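Local coordinates for nucleoside-diphosphate-sugar epimerase (Pseudomonas aeruginosa, PDB 2X4G), which probably acts as an NAD(P)-dependent member of the nucleotide-sugar epimerase/dehydratase family, its substrate and reaction being unestablished, at residues G26-R31 against L185-I190; S101-T106 against W160-Q165; A211-V216 against G303-G308. One frame throughout, in Å; residues are numbered along the deposited sequence.

Contact 1: residues G26-R31 against L185-I190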
ATOM      1  N   GLY A  26      -0.652  -3.650 -27.892  1.00 36.75           N
ATOM      2  CA  GLY A  26       0.189  -3.268 -29.035  1.00 36.68           C
ATOM      3  C   GLY A  26       0.548  -4.426 -29.969  1.00 36.45           C
ATOM      4  O   GLY A  26       0.625  -4.250 -31.179  1.00 36.96           O
ATOM      5  N   HIS A  27       0.779  -5.614 -29.413  1.00 35.48           N
ATOM      6  CA  HIS A  27       1.233  -6.748 -30.199  1.00 34.33           C
ATOM      7  C   HIS A  27       0.120  -7.093 -31.156  1.00 33.90           C
ATOM      8  O   HIS A  27       0.355  -7.397 -32.326  1.00 33.73           O
ATOM      9  CB  HIS A  27       1.551  -7.901 -29.262  1.00 33.95           C
ATOM     10  CG  HIS A  27       2.214  -9.073 -29.913  1.00 33.44           C
ATOM     11  ND1 HIS A  27       2.826 -10.065 -29.179  1.00 32.95           N
ATOM     12  CD2 HIS A  27       2.347  -9.431 -31.210  1.00 34.65           C
ATOM     13  CE1 HIS A  27       3.313 -10.980 -29.996  1.00 32.99           C
ATOM     14  NE2 HIS A  27       3.028 -10.625 -31.233  1.00 34.81           N
ATOM     15  N   HIS A  28      -1.104  -7.020 -30.649  1.00 33.79           N
ATOM     16  CA  HIS A  28      -2.309  -7.325 -31.443  1.00 33.37           C
ATOM     17  C   HIS A  28      -2.645  -6.172 -32.417  1.00 33.84           C
ATOM     18  O   HIS A  28      -3.183  -6.414 -33.489  1.00 35.55           O
ATOM     19  CB  HIS A  28      -3.502  -7.646 -30.530  1.00 32.59           C
ATOM     20  CG  HIS A  28      -3.435  -8.999 -29.874  1.00 31.01           C
ATOM     21  ND1 HIS A  28      -3.806 -10.165 -30.515  1.00 30.09           N
ATOM     22  CD2 HIS A  28      -3.086  -9.363 -28.614  1.00 30.03           C
ATOM     23  CE1 HIS A  28      -3.659 -11.186 -29.689  1.00 29.98           C
ATOM     24  NE2 HIS A  28      -3.226 -10.726 -28.526  1.00 29.67           N
ATOM     25  N   ALA A  29      -2.316  -4.925 -32.098  1.00 33.54           N
ATOM     26  CA  ALA A  29      -2.434  -3.876 -33.123  1.00 33.74           C
ATOM     27  C   ALA A  29      -1.469  -4.213 -34.258  1.00 34.38           C
ATOM     28  O   ALA A  29      -1.854  -4.217 -35.416  1.00 34.83           O
ATOM     29  CB  ALA A  29      -2.141  -2.517 -32.568  1.00 32.87           C
ATOM     30  N   ALA A  30      -0.223  -4.528 -33.908  1.00 34.61           N
ATOM     31  CA  ALA A  30       0.803  -4.843 -34.888  1.00 35.00           C
ATOM     32  C   ALA A  30       0.324  -5.946 -35.838  1.00 35.23           C
ATOM     33  O   ALA A  30       0.344  -5.784 -37.065  1.00 35.92           O
ATOM     34  CB  ALA A  30       2.080  -5.248 -34.198  1.00 35.05           C
ATOM     35  N   ARG A  31      -0.135  -7.046 -35.262  1.00 34.43           N
ATOM     36  CA  ARG A  31      -0.722  -8.138 -36.026  1.00 34.38           C
ATOM     37  C   ARG A  31      -1.858  -7.740 -36.965  1.00 34.61           C
ATOM     38  O   ARG A  31      -1.991  -8.269 -38.052  1.00 35.11           O
ATOM     39  CB  ARG A  31      -1.304  -9.147 -35.061  1.00 34.13           C
ATOM     40  CG  ARG A  31      -0.307  -9.941 -34.308  1.00 34.63           C
ATOM     41  CD  ARG A  31      -1.042 -10.842 -33.341  1.00 37.81           C
ATOM     42  NE  ARG A  31      -0.263 -12.038 -33.202  1.00 41.33           N
ATOM     43  CZ  ARG A  31      -0.590 -13.240 -33.649  1.00 41.41           C
ATOM     44  NH1 ARG A  31      -1.749 -13.479 -34.202  1.00 39.71           N
ATOM     45  NH2 ARG A  31       0.273 -14.225 -33.486  1.00 44.84           N
ATOM     46  N   LEU A 185      -8.403  -9.085 -22.840  1.00 35.12           N
ATOM     47  CA  LEU A 185      -8.020 -10.437 -22.410  1.00 34.92           C
ATOM     48  C   LEU A 185      -7.722 -11.284 -23.642  1.00 34.53           C
ATOM     49  O   LEU A 185      -8.466 -11.200 -24.632  1.00 34.08           O
ATOM     50  CB  LEU A 185      -9.152 -11.093 -21.604  1.00 35.12           C
ATOM     51  CG  LEU A 185      -9.375 -10.619 -20.166  1.00 35.36           C
ATOM     52  CD1 LEU A 185     -10.636 -11.253 -19.645  1.00 35.68           C
ATOM     53  CD2 LEU A 185      -8.195 -10.972 -19.267  1.00 35.14           C
ATOM     54  N   GLY A 186      -6.654 -12.084 -23.585  1.00 34.11           N
ATOM     55  CA  GLY A 186      -6.315 -12.946 -24.709  1.00 34.41           C
ATOM     56  C   GLY A 186      -4.950 -13.566 -24.628  1.00 34.64           C
ATOM     57  O   GLY A 186      -4.340 -13.600 -23.586  1.00 34.44           O
ATOM     58  N   GLU A 187      -4.464 -14.070 -25.748  1.00 35.58           N
ATOM     59  CA  GLU A 187      -3.112 -14.646 -25.778  1.00 36.60           C
ATOM     60  C   GLU A 187      -2.022 -13.576 -25.978  1.00 36.52           C
ATOM     61  O   GLU A 187      -2.291 -12.441 -26.379  1.00 36.44           O
ATOM     62  CB  GLU A 187      -3.010 -15.728 -26.841  1.00 36.93           C
ATOM     63  CG  GLU A 187      -3.335 -15.273 -28.243  1.00 39.44           C
ATOM     64  CD  GLU A 187      -3.221 -16.387 -29.273  1.00 44.53           C
ATOM     65  OE1 GLU A 187      -2.932 -17.544 -28.893  1.00 48.60           O
ATOM     66  OE2 GLU A 187      -3.452 -16.114 -30.475  1.00 48.05           O
ATOM     67  N   LEU A 188      -0.794 -13.960 -25.691  1.00 37.16           N
ATOM     68  CA  LEU A 188       0.364 -13.075 -25.779  1.00 38.08           C
ATOM     69  C   LEU A 188       0.423 -12.032 -24.662  1.00 38.89           C
ATOM     70  O   LEU A 188       0.873 -10.946 -24.897  1.00 39.63           O
ATOM     71  CB  LEU A 188       0.446 -12.399 -27.166  1.00 37.34           C
ATOM     72  CG  LEU A 188       0.207 -13.311 -28.388  1.00 36.70           C
ATOM     73  CD1 LEU A 188       0.371 -12.567 -29.692  1.00 35.49           C
ATOM     74  CD2 LEU A 188       1.088 -14.552 -28.363  1.00 34.33           C
ATOM     75  N   ASP A 189       0.008 -12.365 -23.442  1.00 40.26           N
ATOM     76  CA  ASP A 189      -0.071 -11.375 -22.344  1.00 40.79           C
ATOM     77  C   ASP A 189       1.101 -11.623 -21.406  1.00 42.03           C
ATOM     78  O   ASP A 189       0.996 -12.408 -20.476  1.00 42.57           O
ATOM     79  CB  ASP A 189      -1.415 -11.521 -21.607  1.00 40.58           C
ATOM     80  CG  ASP A 189      -1.651 -10.436 -20.563  1.00 41.55           C
ATOM     81  OD1 ASP A 189      -0.952  -9.408 -20.590  1.00 40.70           O
ATOM     82  OD2 ASP A 189      -2.563 -10.602 -19.713  1.00 43.71           O
ATOM     83  N   ILE A 190       2.232 -10.972 -21.642  1.00 43.00           N
ATOM     84  CA  ILE A 190       3.466 -11.462 -21.042  1.00 44.31           C
ATOM     85  C   ILE A 190       3.541 -11.340 -19.536  1.00 44.73           C
ATOM     86  O   ILE A 190       3.878 -12.308 -18.855  1.00 46.37           O
ATOM     87  CB  ILE A 190       4.705 -10.816 -21.588  1.00 44.95           C
ATOM     88  CG1 ILE A 190       4.784 -10.981 -23.080  1.00 45.79           C
ATOM     89  CG2 ILE A 190       5.957 -11.512 -21.014  1.00 46.42           C
ATOM     90  CD1 ILE A 190       6.239 -11.217 -23.498  1.00 49.29           C
TER
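Leu188 presses its CD1 methyl over one face of the His27 ring, and His28 beside it holds the backbone of Glu187. These meetings form the packed part of the contact. The Leu188 side chain crosses that of His27 at about a right angle. CD1 sits 3.5 Å from the centroid of the His27 ring, displaced toward the rim, and makes a CH-pi contact. It is nearest to ring atom CE1 of His27. The His27 ring gets there with CG anti to the backbone N (chi1 -172°). The backbone of Leu188 has left-handed helical angles, in keeping with the turn of the loop here. The one hydrogen bond runs from His28 NE2 to Glu187 O at 2.9 Å. It is nearly straight, 167° at the hydrogen, and the oxygen lies near the plane of the His28 ring. As donor, NE2 must carry a proton.

The other side is looser and partly exposed. Arg31 meets Leu188 tip to tip, with NE 3.6 Å from CD1 of Leu188. The Glu187 carboxylate stays apart: its OE2 is 4.9 Å from Arg31 NH1, so any attraction between the opposite charges acts without contact. Tyr55 OH hydrogen-bonds both His27 NE2 and Arg31 NE.

Helix 24-35, which starts within the GxxGxxG dinucleotide-binding signature of this Rossmann family, meets the loop after strand 176-185. Helix 323-336 packs on Glu187 and Leu188, helix 219-232 touches His28, and strand 39-44 lies against Ala30.

Contact 2: residues S101-T106 against W160-Q165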
ATOM      1  N   SER A 101       4.383  12.190 -14.468  1.00 71.31           N
ATOM      2  CA  SER A 101       5.308  11.372 -15.259  1.00 70.00           C
ATOM      3  C   SER A 101       4.599  10.554 -16.323  1.00 67.98           C
ATOM      4  O   SER A 101       5.251  10.055 -17.237  1.00 67.88           O
ATOM      5  CB  SER A 101       6.085  10.421 -14.353  1.00 70.19           C
ATOM      6  OG  SER A 101       5.194   9.555 -13.681  1.00 69.23           O
ATOM      7  N   ALA A 102       3.283  10.385 -16.185  1.00 66.59           N
ATOM      8  CA  ALA A 102       2.457   9.828 -17.257  1.00 64.76           C
ATOM      9  C   ALA A 102       2.439  10.840 -18.401  1.00 64.52           C
ATOM     10  O   ALA A 102       2.731  10.503 -19.561  1.00 63.45           O
ATOM     11  CB  ALA A 102       1.044   9.541 -16.759  1.00 64.05           C
ATOM     12  N   LEU A 103       2.136  12.089 -18.046  1.00 65.16           N
ATOM     13  CA  LEU A 103       2.164  13.196 -18.989  1.00 65.35           C
ATOM     14  C   LEU A 103       3.559  13.433 -19.542  1.00 65.74           C
ATOM     15  O   LEU A 103       3.703  13.846 -20.687  1.00 65.90           O
ATOM     16  CB  LEU A 103       1.640  14.473 -18.335  1.00 66.53           C
ATOM     17  CG  LEU A 103       0.168  14.463 -17.914  1.00 66.10           C
ATOM     18  CD1 LEU A 103      -0.171  15.787 -17.255  1.00 67.29           C
ATOM     19  CD2 LEU A 103      -0.760  14.201 -19.103  1.00 63.94           C
ATOM     20  N   GLY A 104       4.580  13.157 -18.736  1.00 66.32           N
ATOM     21  CA  GLY A 104       5.964  13.338 -19.150  1.00 67.03           C
ATOM     22  C   GLY A 104       6.424  12.393 -20.249  1.00 66.04           C
ATOM     23  O   GLY A 104       7.342  12.715 -21.010  1.00 66.73           O
ATOM     24  N   GLN A 105       5.812  11.220 -20.321  1.00 64.76           N
ATOM     25  CA  GLN A 105       6.127  10.265 -21.373  1.00 63.87           C
ATOM     26  C   GLN A 105       5.411  10.639 -22.661  1.00 62.41           C
ATOM     27  O   GLN A 105       6.015  10.573 -23.742  1.00 63.09           O
ATOM     28  CB  GLN A 105       5.735   8.837 -20.967  1.00 63.51           C
ATOM     29  CG  GLN A 105       6.652   8.194 -19.887  1.00 66.48           C
ATOM     30  CD  GLN A 105       6.203   6.769 -19.466  1.00 67.91           C
ATOM     31  OE1 GLN A 105       5.618   6.004 -20.269  1.00 67.59           O
ATOM     32  NE2 GLN A 105       6.487   6.413 -18.204  1.00 67.42           N
ATOM     33  N   THR A 106       4.138  11.023 -22.570  1.00 60.36           N
ATOM     34  CA  THR A 106       3.372  11.297 -23.780  1.00 58.61           C
ATOM     35  C   THR A 106       3.747  12.614 -24.426  1.00 58.48           C
ATOM     36  O   THR A 106       3.679  12.749 -25.643  1.00 58.17           O
ATOM     37  CB  THR A 106       1.855  11.337 -23.537  1.00 58.26           C
ATOM     38  OG1 THR A 106       1.581  12.199 -22.429  1.00 58.94           O
ATOM     39  CG2 THR A 106       1.294   9.941 -23.274  1.00 56.93           C
ATOM     40  N   TRP A 160      -7.723  10.370 -16.503  1.00 49.58           N
ATOM     41  CA  TRP A 160      -8.451  11.555 -16.960  1.00 49.35           C
ATOM     42  C   TRP A 160      -7.516  12.530 -17.650  1.00 49.13           C
ATOM     43  O   TRP A 160      -7.873  13.118 -18.654  1.00 49.05           O
ATOM     44  CB  TRP A 160      -9.146  12.263 -15.790  1.00 50.49           C
ATOM     45  CG  TRP A 160      -9.606  13.647 -16.115  1.00 50.08           C
ATOM     46  CD1 TRP A 160     -10.785  13.997 -16.681  1.00 49.29           C
ATOM     47  CD2 TRP A 160      -8.887  14.867 -15.895  1.00 50.13           C
ATOM     48  NE1 TRP A 160     -10.854  15.358 -16.835  1.00 50.02           N
ATOM     49  CE2 TRP A 160      -9.699  15.918 -16.362  1.00 50.96           C
ATOM     50  CE3 TRP A 160      -7.635  15.172 -15.349  1.00 50.04           C
ATOM     51  CZ2 TRP A 160      -9.306  17.261 -16.291  1.00 52.60           C
ATOM     52  CZ3 TRP A 160      -7.238  16.504 -15.290  1.00 51.64           C
ATOM     53  CH2 TRP A 160      -8.073  17.532 -15.752  1.00 52.50           C
ATOM     54  N   ALA A 161      -6.329  12.718 -17.090  1.00 49.33           N
ATOM     55  CA  ALA A 161      -5.361  13.669 -17.652  1.00 49.73           C
ATOM     56  C   ALA A 161      -4.921  13.278 -19.068  1.00 48.44           C
ATOM     57  O   ALA A 161      -4.991  14.080 -19.990  1.00 48.30           O
ATOM     58  CB  ALA A 161      -4.154  13.790 -16.744  1.00 50.17           C
ATOM     59  N   LEU A 162      -4.470  12.038 -19.226  1.00 47.59           N
ATOM     60  CA  LEU A 162      -4.033  11.535 -20.527  1.00 46.48           C
ATOM     61  C   LEU A 162      -5.143  11.669 -21.568  1.00 46.55           C
ATOM     62  O   LEU A 162      -4.887  11.967 -22.742  1.00 46.00           O
ATOM     63  CB  LEU A 162      -3.587  10.082 -20.397  1.00 45.14           C
ATOM     64  CG  LEU A 162      -2.311   9.836 -19.554  1.00 45.14           C
ATOM     65  CD1 LEU A 162      -2.129   8.362 -19.102  1.00 39.88           C
ATOM     66  CD2 LEU A 162      -1.065  10.339 -20.315  1.00 44.63           C
ATOM     67  N   ASP A 163      -6.382  11.467 -21.134  1.00 47.14           N
ATOM     68  CA  ASP A 163      -7.524  11.685 -22.016  1.00 47.88           C
ATOM     69  C   ASP A 163      -7.662  13.164 -22.412  1.00 49.62           C
ATOM     70  O   ASP A 163      -7.766  13.484 -23.594  1.00 49.78           O
ATOM     71  CB  ASP A 163      -8.813  11.191 -21.367  1.00 47.87           C
ATOM     72  CG  ASP A 163      -9.943  11.044 -22.368  1.00 48.06           C
ATOM     73  OD1 ASP A 163     -10.784  11.971 -22.472  1.00 48.74           O
ATOM     74  OD2 ASP A 163      -9.987   9.999 -23.057  1.00 46.58           O
ATOM     75  N   GLU A 164      -7.663  14.052 -21.421  1.00 51.32           N
ATOM     76  CA  GLU A 164      -7.665  15.494 -21.668  1.00 53.46           C
ATOM     77  C   GLU A 164      -6.541  15.958 -22.562  1.00 53.27           C
ATOM     78  O   GLU A 164      -6.746  16.818 -23.412  1.00 53.80           O
ATOM     79  CB  GLU A 164      -7.570  16.275 -20.357  1.00 55.34           C
ATOM     80  CG  GLU A 164      -8.928  16.667 -19.772  1.00 59.19           C
ATOM     81  CD  GLU A 164      -9.636  17.777 -20.547  1.00 63.56           C
ATOM     82  OE1 GLU A 164     -10.869  17.918 -20.353  1.00 66.55           O
ATOM     83  OE2 GLU A 164      -8.979  18.497 -21.342  1.00 65.99           O
ATOM     84  N   GLN A 165      -5.353  15.410 -22.339  1.00 53.14           N
ATOM     85  CA  GLN A 165      -4.163  15.753 -23.114  1.00 53.57           C
ATOM     86  C   GLN A 165      -4.344  15.437 -24.586  1.00 53.33           C
ATOM     87  O   GLN A 165      -4.035  16.269 -25.444  1.00 54.01           O
ATOM     88  CB  GLN A 165      -2.956  14.985 -22.592  1.00 53.05           C
ATOM     89  CG  GLN A 165      -1.638  15.326 -23.277  1.00 53.39           C
ATOM     90  CD  GLN A 165      -0.486  14.462 -22.790  1.00 53.13           C
ATOM     91  OE1 GLN A 165      -0.658  13.250 -22.587  1.00 51.54           O
ATOM     92  NE2 GLN A 165       0.697  15.073 -22.603  1.00 52.22           N
TER
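The flat amide of Gln165 meets Leu103 over one face and Thr106 at an edge. CD2 of Leu103 stands above the amide, 3.7 Å from CD of Gln165. Thr106 OG1 lies close to the amide plane, on the side of OE1 and NE2. The ring of Trp160 has CG of Glu164, one turn on in the same helix, over one face. The two segments are neighbouring helices of the Rossmann fold, 98-116 and 154-171. The second helix carries the YxxxK signature of short-chain dehydrogenases just before Trp160. The axes of the short segments approach to 9.9 Å and cross at -32°, running in roughly the same direction.

Gln165 reaches the other helix with CG anti to the backbone N (chi1 -177°) and an extended chain beyond. The hydrogen bond from Thr106 OG1 to Gln165 OE1 measures 2.5 Å, a doubtful length at this resolution. NE2 of Gln165 also makes a weak hydrogen bond to Asn107. The rest is apolar. Leu103 CD2 rests on Ala161 CB, and Ala102 CB faces Leu162 CD1 at 4.1 Å. The other branch of Leu162, CD2, touches the methyl CG2 of Thr106 at 3.8 Å.

Contact 3: residues A211-V216 against G303-G308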
ATOM      1  N   ALA A 211     -17.899  -7.489  -5.933  1.00 57.93           N
ATOM      2  CA  ALA A 211     -18.971  -7.202  -6.899  1.00 57.87           C
ATOM      3  C   ALA A 211     -18.629  -5.996  -7.768  1.00 57.27           C
ATOM      4  O   ALA A 211     -18.053  -5.006  -7.290  1.00 57.96           O
ATOM      5  CB  ALA A 211     -20.315  -6.982  -6.179  1.00 59.08           C
ATOM      6  N   GLY A 212     -18.981  -6.077  -9.045  1.00 56.38           N
ATOM      7  CA  GLY A 212     -18.660  -4.999  -9.978  1.00 55.83           C
ATOM      8  C   GLY A 212     -19.018  -5.294 -11.424  1.00 54.76           C
ATOM      9  O   GLY A 212     -19.102  -6.450 -11.847  1.00 54.35           O
ATOM     10  N   GLN A 213     -19.219  -4.231 -12.185  1.00 54.22           N
ATOM     11  CA  GLN A 213     -19.592  -4.355 -13.577  1.00 53.51           C
ATOM     12  C   GLN A 213     -18.353  -4.071 -14.392  1.00 51.69           C
ATOM     13  O   GLN A 213     -17.581  -3.195 -14.039  1.00 52.09           O
ATOM     14  CB  GLN A 213     -20.681  -3.333 -13.920  1.00 54.44           C
ATOM     15  CG  GLN A 213     -21.832  -3.286 -12.939  1.00 56.63           C
ATOM     16  CD  GLN A 213     -23.004  -2.519 -13.499  1.00 59.77           C
ATOM     17  OE1 GLN A 213     -24.117  -3.067 -13.645  1.00 61.89           O
ATOM     18  NE2 GLN A 213     -22.762  -1.254 -13.865  1.00 58.31           N
ATOM     19  N   ARG A 214     -18.175  -4.788 -15.494  1.00 50.03           N
ATOM     20  CA  ARG A 214     -16.978  -4.639 -16.313  1.00 48.34           C
ATOM     21  C   ARG A 214     -17.226  -5.034 -17.749  1.00 45.85           C
ATOM     22  O   ARG A 214     -18.009  -5.931 -18.004  1.00 45.82           O
ATOM     23  CB  ARG A 214     -15.878  -5.522 -15.742  1.00 48.56           C
ATOM     24  CG  ARG A 214     -14.513  -5.194 -16.293  1.00 50.90           C
ATOM     25  CD  ARG A 214     -13.415  -5.912 -15.534  1.00 53.59           C
ATOM     26  NE  ARG A 214     -13.256  -5.379 -14.186  1.00 57.20           N
ATOM     27  CZ  ARG A 214     -12.631  -4.240 -13.891  1.00 58.59           C
ATOM     28  NH1 ARG A 214     -12.100  -3.481 -14.852  1.00 58.05           N
ATOM     29  NH2 ARG A 214     -12.554  -3.849 -12.621  1.00 60.01           N
ATOM     30  N   ASN A 215     -16.558  -4.360 -18.678  1.00 43.88           N
ATOM     31  CA  ASN A 215     -16.530  -4.784 -20.081  1.00 42.22           C
ATOM     32  C   ASN A 215     -15.189  -5.398 -20.428  1.00 40.75           C
ATOM     33  O   ASN A 215     -14.130  -4.773 -20.245  1.00 40.15           O
ATOM     34  CB  ASN A 215     -16.804  -3.641 -21.045  1.00 42.10           C
ATOM     35  CG  ASN A 215     -17.010  -4.128 -22.488  1.00 42.21           C
ATOM     36  OD1 ASN A 215     -16.075  -4.132 -23.283  1.00 41.64           O
ATOM     37  ND2 ASN A 215     -18.232  -4.550 -22.818  1.00 41.06           N
ATOM     38  N   VAL A 216     -15.262  -6.629 -20.934  1.00 39.50           N
ATOM     39  CA  VAL A 216     -14.108  -7.421 -21.315  1.00 38.15           C
ATOM     40  C   VAL A 216     -14.073  -7.534 -22.834  1.00 37.21           C
ATOM     41  O   VAL A 216     -15.123  -7.656 -23.459  1.00 37.80           O
ATOM     42  CB  VAL A 216     -14.214  -8.812 -20.682  1.00 38.31           C
ATOM     43  CG1 VAL A 216     -13.281  -9.814 -21.358  1.00 38.38           C
ATOM     44  CG2 VAL A 216     -13.899  -8.708 -19.223  1.00 38.33           C
ATOM     45  N   GLY A 303     -15.446  -0.332 -12.095  1.00 61.88           N
ATOM     46  CA  GLY A 303     -15.606  -0.255 -13.544  1.00 59.26           C
ATOM     47  C   GLY A 303     -17.072  -0.170 -13.898  1.00 58.00           C
ATOM     48  O   GLY A 303     -17.918  -0.363 -13.020  1.00 58.79           O
ATOM     49  N   GLN A 304     -17.379   0.116 -15.169  1.00 55.26           N
ATOM     50  CA  GLN A 304     -18.773   0.059 -15.663  1.00 53.61           C
ATOM     51  C   GLN A 304     -18.918  -0.689 -16.984  1.00 51.42           C
ATOM     52  O   GLN A 304     -17.927  -1.040 -17.621  1.00 50.17           O
ATOM     53  CB  GLN A 304     -19.356   1.463 -15.814  1.00 54.18           C
ATOM     54  CG  GLN A 304     -18.623   2.370 -16.791  1.00 52.51           C
ATOM     55  CD  GLN A 304     -19.228   3.757 -16.838  1.00 51.99           C
ATOM     56  OE1 GLN A 304     -20.428   3.929 -16.618  1.00 53.62           O
ATOM     57  NE2 GLN A 304     -18.405   4.756 -17.118  1.00 49.33           N
ATOM     58  N   PHE A 305     -20.169  -0.947 -17.369  1.00 50.50           N
ATOM     59  CA  PHE A 305     -20.491  -1.501 -18.682  1.00 48.83           C
ATOM     60  C   PHE A 305     -20.272  -0.404 -19.698  1.00 48.13           C
ATOM     61  O   PHE A 305     -20.427   0.775 -19.382  1.00 48.33           O
ATOM     62  CB  PHE A 305     -21.949  -1.979 -18.777  1.00 49.70           C
ATOM     63  CG  PHE A 305     -22.268  -3.244 -17.993  1.00 48.59           C
ATOM     64  CD1 PHE A 305     -21.281  -4.084 -17.498  1.00 47.33           C
ATOM     65  CD2 PHE A 305     -23.582  -3.602 -17.789  1.00 47.90           C
ATOM     66  CE1 PHE A 305     -21.619  -5.246 -16.799  1.00 47.25           C
ATOM     67  CE2 PHE A 305     -23.913  -4.757 -17.097  1.00 49.08           C
ATOM     68  CZ  PHE A 305     -22.922  -5.579 -16.606  1.00 48.27           C
ATOM     69  N   LEU A 306     -19.921  -0.806 -20.916  1.00 46.95           N
ATOM     70  CA  LEU A 306     -19.610   0.117 -21.997  1.00 46.58           C
ATOM     71  C   LEU A 306     -20.548  -0.120 -23.191  1.00 47.65           C
ATOM     72  O   LEU A 306     -20.931  -1.250 -23.458  1.00 47.70           O
ATOM     73  CB  LEU A 306     -18.143  -0.039 -22.406  1.00 44.91           C
ATOM     74  CG  LEU A 306     -17.098   0.078 -21.278  1.00 44.27           C
ATOM     75  CD1 LEU A 306     -15.673   0.229 -21.824  1.00 40.81           C
ATOM     76  CD2 LEU A 306     -17.403   1.227 -20.307  1.00 41.68           C
ATOM     77  N   ASP A 307     -20.925   0.962 -23.875  1.00 49.12           N
ATOM     78  CA  ASP A 307     -21.799   0.945 -25.041  1.00 50.33           C
ATOM     79  C   ASP A 307     -20.903   0.992 -26.256  1.00 49.72           C
ATOM     80  O   ASP A 307     -20.144   1.940 -26.421  1.00 49.30           O
ATOM     81  CB  ASP A 307     -22.715   2.196 -25.021  1.00 52.28           C
ATOM     82  CG  ASP A 307     -23.819   2.183 -26.115  1.00 54.27           C
ATOM     83  OD1 ASP A 307     -24.703   3.078 -26.088  1.00 55.90           O
ATOM     84  OD2 ASP A 307     -23.823   1.281 -26.985  1.00 56.77           O
ATOM     85  N   GLY A 308     -21.011  -0.021 -27.114  1.00 49.94           N
ATOM     86  CA  GLY A 308     -20.192  -0.125 -28.324  1.00 49.56           C
ATOM     87  C   GLY A 308     -20.754   0.431 -29.624  1.00 50.38           C
ATOM     88  O   GLY A 308     -20.167   0.218 -30.677  1.00 50.34           O
TER
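Gln213 lays its side-chain amide against the ring of Phe305. The two planes are 19° apart and stacked, although the side chains as a whole cross at about a right angle. OE1 of Gln213 lies 3.8 Å above the ring plane of Phe305, displaced toward the rim. Lower down the chain, CB of Gln213 comes within 3.6 Å of CE1 of Phe305. Gln213 thus touches the ring both near its root and at its tip. Its CG is anti to the carbonyl carbon (chi1 -48°), and the chain is extended beyond. At the ring edge, near its plane, is the backbone N of Arg214, 3.7 Å from Phe305 CE1.

The second pairing is apolar. CB of Asn215 packs on CG of Leu306 at 3.7 Å. The amide of Asn215 has its partners on strand 238-247: ND2 bonds to Asn245 OD1, and OD1 accepts from Gly243 N. Asn245 OD1 also accepts from Leu306 N, so one side chain of that strand bridges the two segments.

No hydrogen bond joins the segments directly. Gln213 O and Gly303 O face each other at 3.0 Å, but both are acceptors. Arg132 NH1 hydrogen-bonds Gly303 O. Arg214 starts away from the loop, and its NH1 bonds to Tyr128 OH.

Strand 213-218 belongs to the main mixed sheet and pairs antiparallel with strand 238-247. The loop 303-308 lies against strand 213-218 and then enters helix 309-315, with Gly308 as N-cap. The sequence here, an aspartate and a short helix with Leu-Gly at its end and just beyond, resembles the C-terminal pattern common in extended short-chain dehydrogenases, and it follows a chain returning to the Rossmann sheet.

From the N terminus, helix 24-35 comes first, and contact 1 closes a long loop when the chain reaches 185-190 after strand 176-185. Contact 2 falls wholly within that loop and closes a shorter one between helices 98-116 and 154-171. The two lie on opposite sides of the chain's centre, their own centres 23 Å apart. Contact 3 follows in series and closes the loop from strand 213-218 to the late segment 303-308. Contacts 1 and 3 touch where Leu185 CD1 meets Val216 CG1 at 3.5 Å, on adjacent parallel strands. Contact 2 touches neither. Contact 1 joins a helix to a loop leaving the sheet, contact 2 joins two helices, and contact 3 joins a late loop to a strand.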